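AHL synthase (Burkholderia glumae, PDB 3P2H) probably makes N-acyl-homoserine lactone quorum-sensing signals from S-adenosylmethionine and acyl groups delivered by acyl carrier protein. Local coordinates at residues S94-E99 with G135-I140; S101-T106 with W118-M123; T143-E148 with G169-A174. The protein carries 3 engineered substitutions. All blocks are in the same frame, centred on the assembly; numbering follows the deposited sequence.

Interaction 1: S94-E99 with G135-I140; sequences SAHVWE and GARQLI. With NOO (N-(3-oxocyclohex-1-en-1-yl)octanamide), chain C.
The imidazole of H96 carries the extended side chain of R137 on one face: R137 CD stands over the ring centre, 3.6 Å from the H96 centroid, and the guanidinium lies nearly flat beyond it, its plane 17° from that of the ring. H96 NE2 in turn sits over one face of the guanidinium, toward its rim, so H96 NE2 and R137 NH1, 3.3 Å apart, meet by stacking and not as a hydrogen bond. The two side chains run side by side in the same direction, R137 being straight from CG to NE. H96 ND1 makes a weak bond of 3.5 Å to G135 O. The indole of W98 meets A136 CB through CD1 at 3.5 Å, and W98 CB touches L139 CD2.

The backbone of the stacked pair is joined as well: H96 O accepts from R137 N at 2.7 Å and from Q138 N, the latter nearly along the C=O axis. Parallel pairing then continues: W98 N donates to Q138 O, and W98 O receives I140 N at 3.0 Å. V97 CG1 packs on I140 CG2 on the face that also holds E99, whose carboxylate is bonded by the backbone N of L79. S94 OG accepts from H96 N in an ST turn just before the strand, while G135, at positive phi, ends helix 120-133 in a Schellman motif. Strand, helix and parallel neighbouring strand form a beta-alpha-beta unit of the acetyltransferase-like sheet, in which the backbone of L139 and I140 borders C15, the end of the inhibitor's octanoyl tail.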
loop_
_atom_site.group_PDB
_atom_site.type_symbol
_atom_site.label_atom_id
_atom_site.label_comp_id
_atom_site.label_asym_id
_atom_site.label_seq_id
_atom_site.Cartn_x
_atom_site.Cartn_y
_atom_site.Cartn_z
ATOM N N SER A 94 -9.316 6.764 -12.614
ATOM C CA SER A 94 -9.700 8.103 -12.211
ATOM C C SER A 94 -8.579 8.837 -11.498
ATOM O O SER A 94 -7.764 8.233 -10.800
ATOM C CB SER A 94 -10.929 8.009 -11.290
ATOM O OG SER A 94 -11.106 9.181 -10.515
ATOM N N ALA A 95 -8.538 10.148 -11.679
ATOM C CA ALA A 95 -7.529 10.954 -11.015
ATOM C C ALA A 95 -7.842 10.978 -9.517
ATOM O O ALA A 95 -6.976 11.271 -8.697
ATOM C CB ALA A 95 -7.537 12.358 -11.576
ATOM N N HIS A 96 -9.083 10.656 -9.162
ATOM C CA HIS A 96 -9.486 10.666 -7.760
ATOM C C HIS A 96 -9.246 9.355 -7.030
ATOM O O HIS A 96 -9.559 9.247 -5.847
ATOM C CB HIS A 96 -10.968 11.036 -7.628
ATOM C CG HIS A 96 -11.297 12.414 -8.111
ATOM N ND1 HIS A 96 -10.374 13.437 -8.135
ATOM C CD2 HIS A 96 -12.462 12.950 -8.547
ATOM C CE1 HIS A 96 -10.955 14.543 -8.564
ATOM N NE2 HIS A 96 -12.221 14.275 -8.821
ATOM N N VAL A 97 -8.712 8.356 -7.728
ATOM C CA VAL A 97 -8.444 7.060 -7.112
ATOM C C VAL A 97 -7.006 6.595 -7.347
ATOM O O VAL A 97 -6.516 6.598 -8.477
ATOM C CB VAL A 97 -9.393 5.964 -7.650
ATOM C CG1 VAL A 97 -9.093 4.639 -6.964
ATOM C CG2 VAL A 97 -10.836 6.353 -7.415
ATOM N N TRP A 98 -6.342 6.201 -6.265
ATOM C CA TRP A 98 -4.970 5.701 -6.316
ATOM C C TRP A 98 -4.975 4.307 -5.697
ATOM O O TRP A 98 -5.791 4.025 -4.824
ATOM C CB TRP A 98 -4.022 6.607 -5.516
ATOM C CG TRP A 98 -3.499 7.789 -6.282
ATOM C CD1 TRP A 98 -4.233 8.787 -6.855
ATOM C CD2 TRP A 98 -2.127 8.085 -6.571
ATOM N NE1 TRP A 98 -3.402 9.685 -7.486
ATOM C CE2 TRP A 98 -2.105 9.276 -7.328
ATOM C CE3 TRP A 98 -0.912 7.456 -6.266
ATOM C CZ2 TRP A 98 -0.917 9.851 -7.787
ATOM C CZ3 TRP A 98 0.273 8.028 -6.724
ATOM C CH2 TRP A 98 0.259 9.213 -7.477
ATOM N N GLU A 99 -4.076 3.442 -6.152
ATOM C CA GLU A 99 -4.000 2.092 -5.614
ATOM C C GLU A 99 -2.896 1.942 -4.581
ATOM O O GLU A 99 -1.754 2.348 -4.808
ATOM C CB GLU A 99 -3.753 1.056 -6.714
ATOM C CG GLU A 99 -3.606 -0.351 -6.140
ATOM C CD GLU A 99 -2.996 -1.340 -7.109
ATOM O OE1 GLU A 99 -1.883 -1.073 -7.596
ATOM O OE2 GLU A 99 -3.623 -2.385 -7.374
ATOM N N GLY A 135 -4.283 14.673 -5.103
ATOM C CA GLY A 135 -5.627 14.738 -5.646
ATOM C C GLY A 135 -6.524 13.526 -5.463
ATOM O O GLY A 135 -7.654 13.525 -5.945
ATOM N N ALA A 136 -6.045 12.496 -4.776
ATOM C CA ALA A 136 -6.855 11.303 -4.574
ATOM C C ALA A 136 -7.950 11.523 -3.534
ATOM O O ALA A 136 -7.730 12.184 -2.513
ATOM C CB ALA A 136 -5.975 10.136 -4.150
ATOM N N ARG A 137 -9.128 10.969 -3.803
ATOM C CA ARG A 137 -10.260 11.068 -2.888
ATOM C C ARG A 137 -10.557 9.685 -2.308
ATOM O O ARG A 137 -11.318 9.547 -1.350
ATOM C CB ARG A 137 -11.479 11.630 -3.619
ATOM C CG ARG A 137 -11.285 13.089 -4.008
ATOM C CD ARG A 137 -12.385 13.622 -4.907
ATOM N NE ARG A 137 -12.195 15.054 -5.153
ATOM C CZ ARG A 137 -13.034 15.815 -5.849
ATOM N NH1 ARG A 137 -14.128 15.289 -6.382
ATOM N NH2 ARG A 137 -12.792 17.113 -5.989
ATOM N N GLN A 138 -9.937 8.667 -2.899
ATOM C CA GLN A 138 -10.091 7.287 -2.450
ATOM C C GLN A 138 -8.860 6.455 -2.780
ATOM O O GLN A 138 -8.114 6.758 -3.717
ATOM C CB GLN A 138 -11.282 6.612 -3.129
ATOM C CG GLN A 138 -12.654 7.082 -2.716
ATOM C CD GLN A 138 -13.729 6.390 -3.529
ATOM O OE1 GLN A 138 -13.785 6.538 -4.745
ATOM N NE2 GLN A 138 -14.575 5.620 -2.865
ATOM N N LEU A 139 -8.658 5.407 -1.988
ATOM C CA LEU A 139 -7.580 4.461 -2.211
ATOM C C LEU A 139 -8.285 3.130 -2.445
ATOM O O LEU A 139 -9.364 2.884 -1.894
ATOM C CB LEU A 139 -6.674 4.332 -0.988
ATOM C CG LEU A 139 -5.827 5.527 -0.567
ATOM C CD1 LEU A 139 -5.006 5.130 0.640
ATOM C CD2 LEU A 139 -4.926 5.965 -1.704
ATOM N N ILE A 140 -7.685 2.285 -3.274
ATOM C CA ILE A 140 -8.242 0.973 -3.556
ATOM C C ILE A 140 -7.095 -0.025 -3.615
ATOM O O ILE A 140 -5.970 0.339 -3.947
ATOM C CB ILE A 140 -9.031 0.968 -4.888
ATOM C CG1 ILE A 140 -9.818 -0.341 -5.016
ATOM C CG2 ILE A 140 -8.085 1.151 -6.067
ATOM C CD1 ILE A 140 -10.794 -0.364 -6.168
HETATM C C1 NOO C . -0.042 -7.790 5.539
HETATM O O1 NOO C . -0.685 -8.211 6.496
HETATM C C2 NOO C . -0.677 -6.958 4.432
HETATM C C3 NOO C . -0.205 -6.989 3.113
HETATM C C4 NOO C . 1.124 -7.727 2.851
HETATM C C5 NOO C . 2.133 -7.724 4.068
HETATM C C6 NOO C . 1.475 -8.138 5.420
HETATM N N7 NOO C . -0.873 -6.389 1.963
HETATM C C8 NOO C . -0.454 -5.608 0.853
HETATM O O8 NOO C . 0.466 -5.908 0.098
HETATM C C9 NOO C . -1.182 -4.284 0.531
HETATM C C10 NOO C . -2.530 -3.949 1.219
HETATM C C11 NOO C . -3.377 -3.038 0.288
HETATM C C12 NOO C . -4.144 -1.949 1.059
HETATM C C13 NOO C . -5.068 -1.149 0.116
HETATM C C14 NOO C . -6.333 -0.657 0.845
HETATM C C15 NOO C . -7.133 0.328 -0.013
#

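Interaction 2: S101-T106 with W118-M123; sequences SRFAAT and WSVRPM. With NOO (N-(3-oxocyclohex-1-en-1-yl)octanamide), chain C; MTA (5'-deoxy-5'-methylthioadenosine), chain B.
F103 reaches the side chains of helix 120-133 with the far end of its ring: CE2 meets V120 CG1 at 3.7 Å, in the ring plane, while CE1 lies 3.8 Å from M123 CB. Its chi1 of -175° sets CG anti to the backbone N, beside the carbonyl carbon. The side chain crosses V120 at about a right angle and slides past M123 in the opposite direction. A105 CB, pointing at the helix, adds a looser touch with S119 CB at 4.0 Å and lies near V120 CG2. No hydrogen bond joins the two segments; the contact is apolar.

At the base of the same ring, F103 CB touches the inhibitor chain at C9, 3.3 Å away, and F103 N gives a weak bond to the amide oxygen O8. Next to it the chain turns a corner at R102, whose NH1 and NH2 both approach N7 of methylthioadenosine in weak bonds.

Farther out, A68 of strand 64-72 packs on both F103 and M123, the engineered M147 covers F103, M150 covers V120, and E43 and D45 form salt bridges with R102. The strand and the corner before it border the inhibitor and methylthioadenosine sites, consistent with the acyl and S-adenosylmethionine pockets of an autoinducer synthase.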
loop_
_atom_site.group_PDB
_atom_site.type_symbol
_atom_site.label_atom_id
_atom_site.label_comp_id
_atom_site.label_asym_id
_atom_site.label_seq_id
_atom_site.Cartn_x
_atom_site.Cartn_y
_atom_site.Cartn_z
ATOM N N SER A 101 -0.643 -0.688 -2.581
ATOM C CA SER A 101 -0.193 -2.076 -2.641
ATOM C C SER A 101 1.100 -2.264 -1.846
ATOM O O SER A 101 1.642 -1.304 -1.307
ATOM C CB SER A 101 0.024 -2.514 -4.093
ATOM O OG SER A 101 0.958 -1.677 -4.745
ATOM N N ARG A 102 1.586 -3.501 -1.785
ATOM C CA ARG A 102 2.804 -3.822 -1.052
ATOM C C ARG A 102 2.843 -3.033 0.254
ATOM O O ARG A 102 3.794 -2.303 0.534
ATOM C CB ARG A 102 4.040 -3.508 -1.904
ATOM C CG ARG A 102 4.208 -4.400 -3.138
ATOM C CD ARG A 102 4.359 -5.876 -2.763
ATOM N NE ARG A 102 4.863 -6.687 -3.872
ATOM C CZ ARG A 102 4.164 -7.022 -4.955
ATOM N NH1 ARG A 102 4.726 -7.758 -5.905
ATOM N NH2 ARG A 102 2.900 -6.630 -5.091
ATOM N N PHE A 103 1.788 -3.186 1.044
ATOM C CA PHE A 103 1.662 -2.493 2.316
ATOM C C PHE A 103 2.014 -3.447 3.451
ATOM O O PHE A 103 1.413 -4.508 3.584
ATOM C CB PHE A 103 0.228 -1.988 2.495
ATOM C CG PHE A 103 0.020 -1.162 3.730
ATOM C CD1 PHE A 103 0.389 0.175 3.758
ATOM C CD2 PHE A 103 -0.558 -1.723 4.869
ATOM C CE1 PHE A 103 0.184 0.945 4.898
ATOM C CE2 PHE A 103 -0.766 -0.957 6.018
ATOM C CZ PHE A 103 -0.395 0.380 6.030
ATOM N N ALA A 104 2.986 -3.059 4.268
ATOM C CA ALA A 104 3.413 -3.891 5.385
ATOM C C ALA A 104 4.059 -3.061 6.489
ATOM O O ALA A 104 4.620 -1.990 6.235
ATOM C CB ALA A 104 4.396 -4.943 4.890
ATOM N N ALA A 105 3.983 -3.572 7.713
ATOM C CA ALA A 105 4.569 -2.912 8.870
ATOM C C ALA A 105 5.167 -3.971 9.797
ATOM O O ALA A 105 4.528 -4.983 10.087
ATOM C CB ALA A 105 3.514 -2.110 9.604
ATOM N N THR A 106 6.397 -3.737 10.238
ATOM C CA THR A 106 7.104 -4.646 11.138
ATOM C C THR A 106 7.132 -4.052 12.550
ATOM O O THR A 106 6.206 -4.248 13.335
ATOM C CB THR A 106 8.566 -4.863 10.692
ATOM O OG1 THR A 106 8.590 -5.454 9.390
ATOM C CG2 THR A 106 9.289 -5.780 11.675
ATOM N N TRP A 118 -0.028 -0.378 16.187
ATOM C CA TRP A 118 0.150 1.061 16.224
ATOM C C TRP A 118 1.275 1.347 15.227
ATOM O O TRP A 118 1.798 2.463 15.143
ATOM C CB TRP A 118 0.542 1.501 17.639
ATOM C CG TRP A 118 -0.632 1.668 18.577
ATOM C CD1 TRP A 118 -1.011 2.818 19.212
ATOM C CD2 TRP A 118 -1.584 0.662 18.970
ATOM N NE1 TRP A 118 -2.138 2.594 19.975
ATOM C CE2 TRP A 118 -2.510 1.281 19.844
ATOM C CE3 TRP A 118 -1.744 -0.699 18.669
ATOM C CZ2 TRP A 118 -3.583 0.584 20.419
ATOM C CZ3 TRP A 118 -2.814 -1.393 19.242
ATOM C CH2 TRP A 118 -3.718 -0.747 20.108
ATOM N N SER A 119 1.636 0.308 14.472
ATOM C CA SER A 119 2.681 0.388 13.457
ATOM C C SER A 119 2.018 0.651 12.124
ATOM O O SER A 119 2.503 1.438 11.306
ATOM C CB SER A 119 3.441 -0.931 13.375
ATOM O OG SER A 119 3.979 -1.284 14.633
ATOM N N VAL A 120 0.901 -0.028 11.904
ATOM C CA VAL A 120 0.149 0.122 10.673
ATOM C C VAL A 120 -0.343 1.555 10.524
ATOM O O VAL A 120 -0.254 2.147 9.446
ATOM C CB VAL A 120 -1.065 -0.834 10.653
ATOM C CG1 VAL A 120 -1.997 -0.487 9.492
ATOM C CG2 VAL A 120 -0.586 -2.272 10.541
ATOM N N ARG A 121 -0.840 2.121 11.618
ATOM C CA ARG A 121 -1.383 3.474 11.578
ATOM C C ARG A 121 -0.495 4.542 10.939
ATOM O O ARG A 121 -0.924 5.220 10.006
ATOM C CB ARG A 121 -1.807 3.926 12.977
ATOM C CG ARG A 121 -2.840 5.046 12.934
ATOM C CD ARG A 121 -3.378 5.384 14.314
ATOM N NE ARG A 121 -2.525 6.345 14.995
ATOM C CZ ARG A 121 -2.710 7.664 14.968
ATOM N NH1 ARG A 121 -3.730 8.192 14.301
ATOM N NH2 ARG A 121 -1.857 8.459 15.591
ATOM N N PRO A 122 0.746 4.710 11.426
ATOM C CA PRO A 122 1.618 5.732 10.831
ATOM C C PRO A 122 1.895 5.492 9.346
ATOM O O PRO A 122 1.951 6.437 8.557
ATOM C CB PRO A 122 2.878 5.667 11.698
ATOM C CG PRO A 122 2.888 4.237 12.191
ATOM C CD PRO A 122 1.438 3.981 12.503
ATOM N N MET A 123 2.048 4.226 8.969
ATOM C CA MET A 123 2.295 3.884 7.574
ATOM C C MET A 123 1.091 4.287 6.726
ATOM O O MET A 123 1.238 4.854 5.648
ATOM C CB MET A 123 2.561 2.383 7.429
ATOM C CG MET A 123 3.947 1.940 7.876
ATOM S SD MET A 123 5.285 2.764 6.967
ATOM C CE MET A 123 4.811 2.410 5.281
HETATM C C1 NOO C . -0.042 -7.790 5.539
HETATM O O1 NOO C . -0.685 -8.211 6.496
HETATM C C2 NOO C . -0.677 -6.958 4.432
HETATM C C3 NOO C . -0.205 -6.989 3.113
HETATM C C4 NOO C . 1.124 -7.727 2.851
HETATM C C5 NOO C . 2.133 -7.724 4.068
HETATM C C6 NOO C . 1.475 -8.138 5.420
HETATM N N7 NOO C . -0.873 -6.389 1.963
HETATM C C8 NOO C . -0.454 -5.608 0.853
HETATM O O8 NOO C . 0.466 -5.908 0.098
HETATM C C9 NOO C . -1.182 -4.284 0.531
HETATM C C10 NOO C . -2.530 -3.949 1.219
HETATM C C11 NOO C . -3.377 -3.038 0.288
HETATM C C12 NOO C . -4.144 -1.949 1.059
HETATM C C13 NOO C . -5.068 -1.149 0.116
HETATM C C14 NOO C . -6.333 -0.657 0.845
HETATM C C15 NOO C . -7.133 0.328 -0.013
HETATM C CS MTA B . -1.827 -9.109 -3.262
HETATM S "S5'" MTA B . -2.612 -10.718 -2.947
HETATM C "C5'" MTA B . -1.154 -11.801 -2.843
HETATM C "C4'" MTA B . -0.875 -12.526 -4.162
HETATM O "O4'" MTA B . -0.597 -11.516 -5.172
HETATM C "C2'" MTA B . 1.389 -12.735 -4.976
HETATM O "O2'" MTA B . 2.371 -13.621 -5.524
HETATM C "C3'" MTA B . 0.370 -13.407 -3.991
HETATM O "O3'" MTA B . 0.072 -14.733 -4.444
HETATM C "C1'" MTA B . 0.457 -12.068 -6.004
HETATM N N9 MTA B . 1.114 -10.958 -6.725
HETATM C C8 MTA B . 1.649 -9.812 -6.185
HETATM N N7 MTA B . 2.146 -9.047 -7.108
HETATM C C5 MTA B . 1.964 -9.644 -8.314
HETATM C C6 MTA B . 2.282 -9.308 -9.673
HETATM N N6 MTA B . 2.930 -8.120 -9.959
HETATM N N1 MTA B . 1.933 -10.182 -10.674
HETATM C C2 MTA B . 1.294 -11.360 -10.415
HETATM N N3 MTA B . 0.987 -11.690 -9.125
HETATM C C4 MTA B . 1.291 -10.891 -8.075
#

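Interaction 3: T143-E148 with G169-A174; sequences TFCSME and GRMVVA. Engineered in segment 143-148: M147 (natural residue Ile). With NOO (N-(3-oxocyclohex-1-en-1-yl)octanamide), chain C.
F144 and V172 meet where the strand 138-144 gives way to a helix. From CB, which lies 4.1 Å from M171 O, the F144 side chain runs with CG beside the backbone N (chi1 -69°) and near inhibitor C2. CD1 touches V172 CG1 at 3.7 Å, and CE1 lies near inhibitor C3 and N7; CE2 and CZ come near R170 CD, the arginine lying alongside and pointing the same way, its guanidinium plane 44° from the ring. One face of the phenyl carries the inhibitor's cyclohexenone, with C3 4.0 Å above the ring centre, and CD2 approaches the ketone oxygen O1. W33 also packs on both F144 and R170.

The backbone here is an antiparallel strand pair running into a helix N-terminus: T143 and V173 exchange two hydrogen bonds, T143 N to V173 O being almost straight at 173°, and F144 occupies the N-cap position. One residue on, C145 N bonds to M171 O at 3.0 Å, and a water donates to the same oxygen while accepting from S146 N, which ties the first turn of the helix to the strand.

C145 SG packs 3.5 Å from M171 CG. E148 crosses V173 at about a right angle, its OE2 resting near V173 CG1 and forming a salt bridge with R160. Toward the ligand, T143 CG2 touches the acyl carbons C12 and C14, and CE of M147, an engineered residue, approaches ring carbon C2.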
loop_
_atom_site.group_PDB
_atom_site.type_symbol
_atom_site.label_atom_id
_atom_site.label_comp_id
_atom_site.label_asym_id
_atom_site.label_seq_id
_atom_site.Cartn_x
_atom_site.Cartn_y
_atom_site.Cartn_z
ATOM N N THR A 143 -6.363 -6.297 -0.084
ATOM C CA THR A 143 -5.816 -6.324 1.262
ATOM C C THR A 143 -6.187 -7.609 1.978
ATOM O O THR A 143 -7.281 -8.137 1.789
ATOM C CB THR A 143 -6.353 -5.145 2.099
ATOM O OG1 THR A 143 -7.462 -5.582 2.892
ATOM C CG2 THR A 143 -6.836 -4.038 1.193
ATOM N N PHE A 144 -5.264 -8.113 2.790
ATOM C CA PHE A 144 -5.527 -9.313 3.570
ATOM C C PHE A 144 -6.687 -8.907 4.482
ATOM O O PHE A 144 -6.742 -7.763 4.929
ATOM C CB PHE A 144 -4.306 -9.666 4.420
ATOM C CG PHE A 144 -3.121 -10.149 3.628
ATOM C CD1 PHE A 144 -3.020 -9.905 2.263
ATOM C CD2 PHE A 144 -2.082 -10.822 4.263
ATOM C CE1 PHE A 144 -1.896 -10.326 1.542
ATOM C CE2 PHE A 144 -0.961 -11.244 3.555
ATOM C CZ PHE A 144 -0.866 -10.996 2.196
ATOM N N CYS A 145 -7.616 -9.814 4.748
ATOM C CA CYS A 145 -8.729 -9.450 5.613
ATOM C C CYS A 145 -8.229 -9.091 7.009
ATOM O O CYS A 145 -8.824 -8.268 7.692
ATOM C CB CYS A 145 -9.755 -10.581 5.674
ATOM S SG CYS A 145 -10.732 -10.712 4.159
ATOM N N SER A 146 -7.123 -9.692 7.431
ATOM C CA SER A 146 -6.579 -9.385 8.749
ATOM C C SER A 146 -6.150 -7.919 8.796
ATOM O O SER A 146 -6.272 -7.257 9.826
ATOM C CB SER A 146 -5.390 -10.297 9.058
ATOM O OG SER A 146 -4.392 -10.182 8.066
ATOM N N MET A 147 -5.646 -7.419 7.671
ATOM C CA MET A 147 -5.217 -6.026 7.569
ATOM C C MET A 147 -6.469 -5.152 7.508
ATOM O O MET A 147 -6.503 -4.057 8.062
ATOM C CB MET A 147 -4.372 -5.828 6.306
ATOM C CG MET A 147 -3.849 -4.413 6.109
ATOM S SD MET A 147 -2.868 -3.815 7.501
ATOM C CE MET A 147 -1.310 -4.569 7.149
ATOM N N GLU A 148 -7.497 -5.654 6.831
ATOM C CA GLU A 148 -8.767 -4.940 6.714
ATOM C C GLU A 148 -9.326 -4.695 8.109
ATOM O O GLU A 148 -9.891 -3.639 8.384
ATOM C CB GLU A 148 -9.785 -5.767 5.919
ATOM C CG GLU A 148 -11.188 -5.155 5.904
ATOM C CD GLU A 148 -12.230 -6.075 5.293
ATOM O OE1 GLU A 148 -12.324 -7.240 5.733
ATOM O OE2 GLU A 148 -12.959 -5.632 4.381
ATOM N N GLY A 169 -4.606 -19.982 0.008
ATOM C CA GLY A 169 -4.748 -20.084 1.449
ATOM C C GLY A 169 -4.778 -18.794 2.249
ATOM O O GLY A 169 -4.843 -18.850 3.475
ATOM N N ARG A 170 -4.732 -17.638 1.588
ATOM C CA ARG A 170 -4.762 -16.355 2.304
ATOM C C ARG A 170 -6.023 -15.555 1.996
ATOM O O ARG A 170 -6.237 -15.137 0.860
ATOM C CB ARG A 170 -3.532 -15.512 1.947
ATOM C CG ARG A 170 -2.222 -16.015 2.542
ATOM C CD ARG A 170 -1.060 -15.066 2.232
ATOM N NE ARG A 170 -0.536 -15.263 0.883
ATOM C CZ ARG A 170 -0.026 -16.416 0.450
ATOM N NH1 ARG A 170 0.026 -17.468 1.265
ATOM N NH2 ARG A 170 0.428 -16.526 -0.796
ATOM N N MET A 171 -6.851 -15.332 3.013
ATOM C CA MET A 171 -8.094 -14.588 2.832
ATOM C C MET A 171 -7.808 -13.119 2.555
ATOM O O MET A 171 -7.158 -12.446 3.355
ATOM C CB MET A 171 -8.976 -14.709 4.076
ATOM C CG MET A 171 -10.390 -14.147 3.901
ATOM S SD MET A 171 -11.438 -15.117 2.763
ATOM C CE MET A 171 -11.482 -16.671 3.634
ATOM N N VAL A 172 -8.293 -12.631 1.417
ATOM C CA VAL A 172 -8.100 -11.240 1.021
ATOM C C VAL A 172 -9.381 -10.673 0.423
ATOM O O VAL A 172 -10.335 -11.406 0.145
ATOM C CB VAL A 172 -6.977 -11.097 -0.034
ATOM C CG1 VAL A 172 -5.705 -11.776 0.452
ATOM C CG2 VAL A 172 -7.433 -11.696 -1.357
ATOM N N VAL A 173 -9.396 -9.363 0.222
ATOM C CA VAL A 173 -10.557 -8.707 -0.344
ATOM C C VAL A 173 -10.163 -7.378 -0.963
ATOM O O VAL A 173 -9.250 -6.711 -0.483
ATOM C CB VAL A 173 -11.635 -8.466 0.743
ATOM C CG1 VAL A 173 -11.140 -7.437 1.757
ATOM C CG2 VAL A 173 -12.925 -8.021 0.099
ATOM N N ALA A 174 -10.831 -7.005 -2.050
ATOM C CA ALA A 174 -10.552 -5.728 -2.690
ATOM C C ALA A 174 -11.134 -4.718 -1.708
ATOM O O ALA A 174 -12.295 -4.831 -1.314
ATOM C CB ALA A 174 -11.250 -5.645 -4.032
HETATM C C1 NOO C . -0.042 -7.790 5.539
HETATM O O1 NOO C . -0.685 -8.211 6.496
HETATM C C2 NOO C . -0.677 -6.958 4.432
HETATM C C3 NOO C . -0.205 -6.989 3.113
HETATM C C4 NOO C . 1.124 -7.727 2.851
HETATM C C5 NOO C . 2.133 -7.724 4.068
HETATM C C6 NOO C . 1.475 -8.138 5.420
HETATM N N7 NOO C . -0.873 -6.389 1.963
HETATM C C8 NOO C . -0.454 -5.608 0.853
HETATM O O8 NOO C . 0.466 -5.908 0.098
HETATM C C9 NOO C . -1.182 -4.284 0.531
HETATM C C10 NOO C . -2.530 -3.949 1.219
HETATM C C11 NOO C . -3.377 -3.038 0.288
HETATM C C12 NOO C . -4.144 -1.949 1.059
HETATM C C13 NOO C . -5.068 -1.149 0.116
HETATM C C14 NOO C . -6.333 -0.657 0.845
HETATM C C15 NOO C . -7.133 0.328 -0.013
HETATM O O HOH W 1 -6.259 -12.319 5.778
#

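Overall arrangement
Strand 97-105 serves interactions 1 and 2, and strand 138-144 serves interactions 1 and 3, so all three draw on one mixed sheet and each touches the inhibitor: interaction 1 at the end of its tail, interaction 2 at its amide, interaction 3 at its head and along the acyl chain. Interaction 3 is the buried one; interactions 1 and 2 are partly buried, the first with an exposed stack at its outer end. Backbone hydrogen bonds dominate 1, parallel, and 3, antiparallel, whereas 2 is apolar strand-to-helix packing. Interactions 2 and 3 meet directly, F103 CD2 lying 3.7 Å from CE of the engineered M147.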